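Local coordinates for protein probable TonB-dependent siderophore receptor PiuA (Acinetobacter baumannii, PDB 5FP1) that probably takes up iron across the outer membrane by binding iron-chelating siderophores, and may bind ferric enterobactin with micromolar affinity, at residues K56-A61 against Y198-I203; D516-Q521 against Y559-E564. All coordinates share one frame; numbering follows the deposited sequence.

Contact 1 of 2, residues K56-A61 against Y198-I203; sequences KVTTLA and YKRVGI
Arg200 reaches out of barrel strand 197-209 to meet Thr58 and Thr59 of the plug, a small, buried example of how the TonB-dependent receptor fold seats its plug against the inner wall of the barrel. The backbones stay well apart, with Thr58 CA and Arg200 CA 11.2 Å from each other, and one long side chain spans the distance. CG of Arg200 sits between its own backbone N and carbonyl carbon (chi1 57°), and from there the chain runs extended to NE, which delivers the guanidinium to the loop that precedes helix 60-63.

NH2 is the atom that does the touching. Thr58 lies at the edge of the guanidinium, its CB in plane and 4.0 Å from NH2 of Arg200. The hydroxyl is closer, Thr58 OG1 to Arg200 NH2 being 3.4 Å, but the angle is too poor for a hydrogen bond. Thr59 approaches differently: its side chain crosses that of Arg200 at about a right angle and presents a methyl group, CG2, 3.6 Å from Arg200 NH2. Its hydroxyl is engaged elsewhere: Thr59 is the N-cap of helix 60-63, and OG1, tucked between N and C of its own residue (chi1 66°), is bonded to Asp62 N.

The charge of Arg200 has its main partner in Glu110, which forms a salt bridge with NE. Backbone bonds of Thr58 with Met111 and of Leu60 with Arg109 place the segment around the start of helix 60-63 next to the acid that pairs with Arg200. A water completes the join: it lies 2.7 Å from Thr58 OG1 and accepts a weak hydrogen bond of 3.4 Å from Arg200 NH2.

Contact 2 of 2, residues D516-Q521 against Y559-E564; sequences DPEEAQ and YANVGE
At a bulged, cornered stretch of the antiparallel beta-barrel, Asn561 uses its amide to clasp the peptide carbonyl of Asp516, which lies just ahead of strand 518-531. Strand 536-555 pairs with both strands concerned, so the contact links two elements that are not direct neighbours in the barrel wall. The chain turns a corner at Asn561, and immediately afterwards Val562 and Gly563 both face Thr550 of strand 536-555, forming a classic beta bulge. Across the contact, Asn561 CA comes 6.8 Å from Glu518 CA.

Every contact between the two segments runs through Asn561. Its chi1 of -100° departs by some 40° from the usual staggered value, while chi2 near zero eclipses OD1 with CA and points ND2 away from it, toward the opposing chain. ND2 donates to Asp516 O over 3.0 Å, with a moderately bent N-H...O angle of 149°. The donor approaches from above the carbonyl plane, well off the lone pairs, and the acceptor in turn is tilted somewhat from the plane of the amide. The next carbonyl is also near, Pro517 O being 3.4 Å from Asn561 ND2.

Glu518 contributes only its aliphatic part, CG lying 4.3 Å from Asn561 OD1. Its carboxylate is committed to strand 536-555, where OE2 accepts from Arg551 N and OE1 forms a salt bridge with Lys547. The side chain of Asn561 also touches Arg551, so strand 536-555 lies against both partners.

Both polar ends of the amide are thus employed, and Asp516 O is gripped twice. The second grip comes from a water that donates to Asp516 O at 2.7 Å and, with its other hydrogen, to Asn561 OD1 at 2.8 Å.

Overall arrangement
The two contacts lie on opposite sides of the chain's centre, with their own centres 37 Å apart and nearest atoms about 21 Å apart. Both reach the barrel wall, by strand 197-209 in contact 1 and strands 518-531 and 558-575 in contact 2. Contact 1 is buried and joins two domains, plug to barrel; contact 2 is on the surface and stays within the barrel. The chemistry differs with the place. In the interior a charged side chain spans the interface and is paired with an acid of the plug, which probably offsets its charge, whereas at the surface a neutral amide holds a backbone carbonyl. Each join includes a bridging water.

Contact 1 of 2, residues K56-A61 against Y198-I203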
ATOM      1  N   LYS A  56      16.889  -5.731  -0.854  1.00 19.57           N
ATOM      2  CA  LYS A  56      17.095  -4.701   0.171  1.00 22.30           C
ATOM      3  C   LYS A  56      16.081  -3.567   0.022  1.00 24.66           C
ATOM      4  O   LYS A  56      16.443  -2.392   0.156  1.00 23.27           O
ATOM      5  CB  LYS A  56      18.530  -4.146   0.178  1.00 25.40           C
ATOM      6  CG  LYS A  56      18.975  -3.621   1.546  1.00 28.62           C
ATOM      7  CD  LYS A  56      20.364  -2.972   1.508  1.00 28.99           C
ATOM      8  CE  LYS A  56      20.677  -2.213   2.800  1.00 28.04           C
ATOM      9  NZ  LYS A  56      20.718  -3.117   3.986  1.00 37.87           N
ATOM     10  N   VAL A  57      14.824  -3.917  -0.264  1.00 21.43           N
ATOM     11  CA  VAL A  57      13.764  -2.895  -0.273  1.00 21.73           C
ATOM     12  C   VAL A  57      13.562  -2.351   1.121  1.00 20.28           C
ATOM     13  O   VAL A  57      13.503  -3.108   2.103  1.00 21.99           O
ATOM     14  CB  VAL A  57      12.443  -3.375  -0.879  1.00 20.24           C
ATOM     15  CG1 VAL A  57      12.582  -3.532  -2.384  1.00 22.12           C
ATOM     16  CG2 VAL A  57      11.975  -4.664  -0.229  1.00 24.64           C
ATOM     17  N   THR A  58      13.480  -1.034   1.224  1.00 19.96           N
ATOM     18  CA  THR A  58      13.395  -0.405   2.522  1.00 21.49           C
ATOM     19  C   THR A  58      12.013   0.167   2.846  1.00 21.93           C
ATOM     20  O   THR A  58      11.724   0.472   3.999  1.00 22.74           O
ATOM     21  CB  THR A  58      14.428   0.712   2.665  1.00 24.81           C
ATOM     22  OG1 THR A  58      14.080   1.789   1.801  1.00 24.87           O
ATOM     23  CG2 THR A  58      15.863   0.186   2.337  1.00 30.69           C
ATOM     24  N   THR A  59      11.170   0.303   1.833  1.00 19.39           N
ATOM     25  CA  THR A  59       9.810   0.800   2.035  1.00 19.94           C
ATOM     26  C   THR A  59       8.816  -0.167   1.383  1.00 18.72           C
ATOM     27  O   THR A  59       9.140  -0.871   0.417  1.00 18.02           O
ATOM     28  CB  THR A  59       9.628   2.181   1.396  1.00 20.00           C
ATOM     29  OG1 THR A  59       9.750   2.071  -0.024  1.00 19.43           O
ATOM     30  CG2 THR A  59      10.661   3.195   1.911  1.00 23.15           C
ATOM     31  N   LEU A  60       7.600  -0.189   1.901  1.00 18.39           N
ATOM     32  CA  LEU A  60       6.532  -0.941   1.264  1.00 17.69           C
ATOM     33  C   LEU A  60       6.361  -0.556  -0.199  1.00 18.21           C
ATOM     34  O   LEU A  60       6.183  -1.419  -1.056  1.00 20.74           O
ATOM     35  CB  LEU A  60       5.207  -0.723   2.009  1.00 18.38           C
ATOM     36  CG  LEU A  60       3.981  -1.374   1.347  1.00 18.21           C
ATOM     37  CD1 LEU A  60       4.136  -2.892   1.377  1.00 20.42           C
ATOM     38  CD2 LEU A  60       2.677  -0.971   2.017  1.00 19.88           C
ATOM     39  N   ALA A  61       6.404   0.746  -0.490  1.00 17.36           N
ATOM     40  CA  ALA A  61       6.186   1.216  -1.843  1.00 17.23           C
ATOM     41  C   ALA A  61       7.196   0.542  -2.789  1.00 20.76           C
ATOM     42  O   ALA A  61       6.829   0.022  -3.851  1.00 20.74           O
ATOM     43  CB  ALA A  61       6.325   2.720  -1.898  1.00 20.93           C
ATOM     44  N   TYR A 198      15.259  11.854   2.498  1.00 19.09           N
ATOM     45  CA  TYR A 198      14.539  11.052   3.477  1.00 16.97           C
ATOM     46  C   TYR A 198      15.402  10.814   4.695  1.00 19.24           C
ATOM     47  O   TYR A 198      16.588  10.500   4.565  1.00 19.84           O
ATOM     48  CB  TYR A 198      14.142   9.706   2.839  1.00 17.75           C
ATOM     49  CG  TYR A 198      13.234   9.945   1.689  1.00 20.83           C
ATOM     50  CD1 TYR A 198      11.878  10.199   1.910  1.00 22.27           C
ATOM     51  CD2 TYR A 198      13.714  10.002   0.391  1.00 21.51           C
ATOM     52  CE1 TYR A 198      11.019  10.486   0.870  1.00 22.75           C
ATOM     53  CE2 TYR A 198      12.860  10.290  -0.664  1.00 25.75           C
ATOM     54  CZ  TYR A 198      11.521  10.545  -0.409  1.00 21.28           C
ATOM     55  OH  TYR A 198      10.656  10.835  -1.424  1.00 30.68           O
ATOM     56  N   LYS A 199      14.819  10.964   5.876  1.00 16.94           N
ATOM     57  CA  LYS A 199      15.522  10.633   7.126  1.00 18.75           C
ATOM     58  C   LYS A 199      14.532  10.006   8.073  1.00 18.32           C
ATOM     59  O   LYS A 199      13.436  10.535   8.275  1.00 19.37           O
ATOM     60  CB  LYS A 199      16.132  11.882   7.783  1.00 18.94           C
ATOM     61  CG  LYS A 199      17.098  12.661   6.891  1.00 24.35           C
ATOM     62  CD  LYS A 199      17.670  13.881   7.591  1.00 30.21           C
ATOM     63  CE  LYS A 199      18.696  14.574   6.702  1.00 38.01           C
ATOM     64  NZ  LYS A 199      18.128  14.865   5.347  1.00 37.52           N
ATOM     65  N   ARG A 200      14.898   8.880   8.658  1.00 17.35           N
ATOM     66  CA  ARG A 200      14.008   8.269   9.610  1.00 17.30           C
ATOM     67  C   ARG A 200      14.704   7.383  10.640  1.00 17.55           C
ATOM     68  O   ARG A 200      15.793   6.863  10.402  1.00 20.28           O
ATOM     69  CB  ARG A 200      12.900   7.496   8.875  1.00 18.05           C
ATOM     70  CG  ARG A 200      13.331   6.431   7.934  1.00 19.46           C
ATOM     71  CD  ARG A 200      12.189   5.952   7.026  1.00 22.45           C
ATOM     72  NE  ARG A 200      12.667   4.980   6.044  1.00 18.71           N
ATOM     73  CZ  ARG A 200      12.935   5.261   4.779  1.00 19.29           C
ATOM     74  NH1 ARG A 200      12.814   6.504   4.314  1.00 18.85           N
ATOM     75  NH2 ARG A 200      13.391   4.312   3.978  1.00 21.78           N
ATOM     76  N   VAL A 201      14.035   7.220  11.770  0.50 18.04           N
ATOM     77  CA  VAL A 201      14.492   6.377  12.867  0.50 18.09           C
ATOM     78  C   VAL A 201      13.302   5.579  13.383  0.50 19.49           C
ATOM     79  O   VAL A 201      12.159   6.072  13.408  0.50 16.83           O
ATOM     80  CB  VAL A 201      15.098   7.262  13.981  0.50 17.76           C
ATOM     81  CG1 VAL A 201      15.288   6.488  15.280  0.50 21.80           C
ATOM     82  CG2 VAL A 201      16.408   7.870  13.495  0.50 17.43           C
ATOM     83  N   GLY A 202      13.552   4.332  13.752  1.00 19.62           N
ATOM     84  CA  GLY A 202      12.515   3.501  14.310  1.00 17.95           C
ATOM     85  C   GLY A 202      13.018   2.508  15.338  1.00 20.37           C
ATOM     86  O   GLY A 202      14.204   2.173  15.394  1.00 18.47           O
ATOM     87  N   ILE A 203      12.083   2.009  16.125  1.00 18.05           N
ATOM     88  CA  ILE A 203      12.362   0.952  17.060  1.00 20.35           C
ATOM     89  C   ILE A 203      11.114   0.093  17.189  1.00 22.68           C
ATOM     90  O   ILE A 203       9.972   0.595  17.112  1.00 19.83           O
ATOM     91  CB  ILE A 203      12.812   1.551  18.430  1.00 18.95           C
ATOM     92  CG1 ILE A 203      13.325   0.447  19.368  1.00 26.49           C
ATOM     93  CG2 ILE A 203      11.690   2.297  19.092  1.00 21.89           C
ATOM     94  CD1 ILE A 203      14.057   1.007  20.589  1.00 29.66           C
TER
HETATM   95  O   HOH W   1      15.319   4.153   1.143  1.00 51.95           O

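Contact 2 of 2, residues D516-Q521 against Y559-E564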
ATOM      1  N   ASP A 516     -25.754   4.743   0.456  1.00 22.12           N
ATOM      2  CA  ASP A 516     -25.416   3.384   0.865  1.00 22.55           C
ATOM      3  C   ASP A 516     -24.016   3.017   0.318  1.00 17.47           C
ATOM      4  O   ASP A 516     -23.493   3.676  -0.583  1.00 17.73           O
ATOM      5  CB  ASP A 516     -26.404   2.359   0.282  1.00 26.79           C
ATOM      6  CG  ASP A 516     -27.794   2.408   0.929  1.00 35.33           C
ATOM      7  OD1 ASP A 516     -27.925   2.709   2.122  1.00 34.56           O
ATOM      8  OD2 ASP A 516     -28.750   2.099   0.219  1.00 42.43           O
ATOM      9  N   PRO A 517     -23.422   1.961   0.849  1.00 18.20           N
ATOM     10  CA  PRO A 517     -22.061   1.615   0.419  1.00 17.67           C
ATOM     11  C   PRO A 517     -21.937   1.197  -1.029  1.00 21.34           C
ATOM     12  O   PRO A 517     -22.876   0.643  -1.613  1.00 20.07           O
ATOM     13  CB  PRO A 517     -21.694   0.427   1.311  1.00 18.87           C
ATOM     14  CG  PRO A 517     -22.572   0.539   2.503  1.00 22.33           C
ATOM     15  CD  PRO A 517     -23.848   1.196   2.033  1.00 21.80           C
ATOM     16  N   GLU A 518     -20.762   1.438  -1.596  1.00 19.26           N
ATOM     17  CA  GLU A 518     -20.422   0.867  -2.889  1.00 19.08           C
ATOM     18  C   GLU A 518     -20.371  -0.634  -2.753  1.00 19.14           C
ATOM     19  O   GLU A 518     -20.085  -1.154  -1.687  1.00 16.71           O
ATOM     20  CB  GLU A 518     -19.072   1.380  -3.359  1.00 18.81           C
ATOM     21  CG  GLU A 518     -19.047   2.885  -3.621  1.00 18.26           C
ATOM     22  CD  GLU A 518     -17.756   3.324  -4.271  1.00 20.50           C
ATOM     23  OE1 GLU A 518     -16.664   2.954  -3.762  1.00 22.81           O
ATOM     24  OE2 GLU A 518     -17.816   4.045  -5.285  1.00 19.57           O
ATOM     25  N   GLU A 519     -20.644  -1.330  -3.846  1.00 16.64           N
ATOM     26  CA  GLU A 519     -20.704  -2.778  -3.836  1.00 17.70           C
ATOM     27  C   GLU A 519     -19.824  -3.311  -4.941  1.00 16.97           C
ATOM     28  O   GLU A 519     -19.842  -2.799  -6.079  1.00 18.44           O
ATOM     29  CB  GLU A 519     -22.140  -3.270  -4.043  1.00 21.65           C
ATOM     30  CG  GLU A 519     -23.090  -2.890  -2.932  1.00 26.80           C
ATOM     31  CD  GLU A 519     -24.519  -3.309  -3.257  1.00 30.22           C
ATOM     32  OE1 GLU A 519     -24.857  -4.470  -3.042  1.00 43.99           O
ATOM     33  OE2 GLU A 519     -25.276  -2.498  -3.784  1.00 44.68           O
ATOM     34  N   ALA A 520     -19.028  -4.312  -4.599  1.00 17.27           N
ATOM     35  CA  ALA A 520     -18.088  -4.897  -5.540  1.00 15.34           C
ATOM     36  C   ALA A 520     -18.105  -6.405  -5.378  1.00 16.69           C
ATOM     37  O   ALA A 520     -18.581  -6.942  -4.358  1.00 16.76           O
ATOM     38  CB  ALA A 520     -16.675  -4.356  -5.314  1.00 16.53           C
ATOM     39  N   GLN A 521     -17.539  -7.078  -6.357  1.00 15.65           N
ATOM     40  CA  GLN A 521     -17.477  -8.521  -6.324  1.00 18.91           C
ATOM     41  C   GLN A 521     -16.359  -9.054  -7.202  1.00 15.86           C
ATOM     42  O   GLN A 521     -15.908  -8.397  -8.154  1.00 17.29           O
ATOM     43  CB  GLN A 521     -18.840  -9.113  -6.722  1.00 18.68           C
ATOM     44  CG  GLN A 521     -19.192  -8.786  -8.165  1.00 21.35           C
ATOM     45  CD  GLN A 521     -20.615  -9.147  -8.575  1.00 28.81           C
ATOM     46  OE1 GLN A 521     -21.420  -9.629  -7.786  1.00 29.88           O
ATOM     47  NE2 GLN A 521     -20.919  -8.909  -9.827  1.00 30.64           N
ATOM     48  N   TYR A 559     -25.121  13.105  -5.337  1.00 24.92           N
ATOM     49  CA  TYR A 559     -24.446  11.833  -5.625  1.00 25.24           C
ATOM     50  C   TYR A 559     -25.432  10.703  -5.764  1.00 28.87           C
ATOM     51  O   TYR A 559     -26.543  10.790  -5.270  1.00 33.84           O
ATOM     52  CB  TYR A 559     -23.474  11.477  -4.483  1.00 24.10           C
ATOM     53  CG  TYR A 559     -22.347  12.434  -4.325  1.00 24.35           C
ATOM     54  CD1 TYR A 559     -22.527  13.654  -3.656  1.00 26.60           C
ATOM     55  CD2 TYR A 559     -21.088  12.144  -4.827  1.00 26.44           C
ATOM     56  CE1 TYR A 559     -21.490  14.525  -3.506  1.00 27.09           C
ATOM     57  CE2 TYR A 559     -20.043  13.027  -4.683  1.00 27.64           C
ATOM     58  CZ  TYR A 559     -20.254  14.205  -4.013  1.00 28.46           C
ATOM     59  OH  TYR A 559     -19.235  15.073  -3.851  1.00 30.78           O
ATOM     60  N   ALA A 560     -25.009   9.621  -6.413  1.00 24.07           N
ATOM     61  CA  ALA A 560     -25.796   8.407  -6.507  1.00 25.05           C
ATOM     62  C   ALA A 560     -24.876   7.215  -6.756  1.00 24.59           C
ATOM     63  O   ALA A 560     -23.765   7.389  -7.201  1.00 32.97           O
ATOM     64  CB  ALA A 560     -26.796   8.517  -7.668  1.00 27.97           C
ATOM     65  N   ASN A 561     -25.375   6.009  -6.528  1.00 22.66           N
ATOM     66  CA  ASN A 561     -24.582   4.782  -6.651  1.00 22.33           C
ATOM     67  C   ASN A 561     -24.780   4.045  -7.981  1.00 33.41           C
ATOM     68  O   ASN A 561     -24.902   2.819  -7.994  1.00 37.83           O
ATOM     69  CB  ASN A 561     -25.001   3.818  -5.570  1.00 29.49           C
ATOM     70  CG  ASN A 561     -24.069   3.801  -4.393  1.00 31.62           C
ATOM     71  OD1 ASN A 561     -22.995   4.401  -4.400  1.00 27.16           O
ATOM     72  ND2 ASN A 561     -24.487   3.093  -3.361  1.00 29.11           N
ATOM     73  N   VAL A 562     -24.736   4.772  -9.090  1.00 24.89           N
ATOM     74  CA  VAL A 562     -25.127   4.231 -10.387  1.00 34.36           C
ATOM     75  C   VAL A 562     -23.944   3.978 -11.317  1.00 31.66           C
ATOM     76  O   VAL A 562     -24.135   3.545 -12.447  1.00 29.49           O
ATOM     77  CB  VAL A 562     -26.112   5.196 -11.100  1.00 31.43           C
ATOM     78  CG1 VAL A 562     -27.427   5.269 -10.340  1.00 40.61           C
ATOM     79  CG2 VAL A 562     -25.520   6.584 -11.222  1.00 33.60           C
ATOM     80  N   GLY A 563     -22.723   4.241 -10.859  1.00 25.02           N
ATOM     81  CA  GLY A 563     -21.563   4.010 -11.693  1.00 18.85           C
ATOM     82  C   GLY A 563     -21.185   2.533 -11.738  1.00 17.94           C
ATOM     83  O   GLY A 563     -21.644   1.735 -10.917  1.00 20.93           O
ATOM     84  N   GLU A 564     -20.349   2.172 -12.701  1.00 16.48           N
ATOM     85  CA  GLU A 564     -19.900   0.799 -12.848  1.00 15.34           C
ATOM     86  C   GLU A 564     -18.547   0.764 -13.472  1.00 15.09           C
ATOM     87  O   GLU A 564     -18.254   1.521 -14.397  1.00 19.36           O
ATOM     88  CB  GLU A 564     -20.840  -0.018 -13.779  1.00 22.72           C
ATOM     89  CG  GLU A 564     -22.295   0.031 -13.405  1.00 25.20           C
ATOM     90  CD  GLU A 564     -23.206  -0.587 -14.468  1.00 36.13           C
ATOM     91  OE1 GLU A 564     -22.717  -1.154 -15.446  1.00 29.82           O
ATOM     92  OE2 GLU A 564     -24.424  -0.497 -14.318  1.00 37.22           O
TER
HETATM   93  O   HOH W   2     -21.573   4.820  -2.055  1.00 18.54           O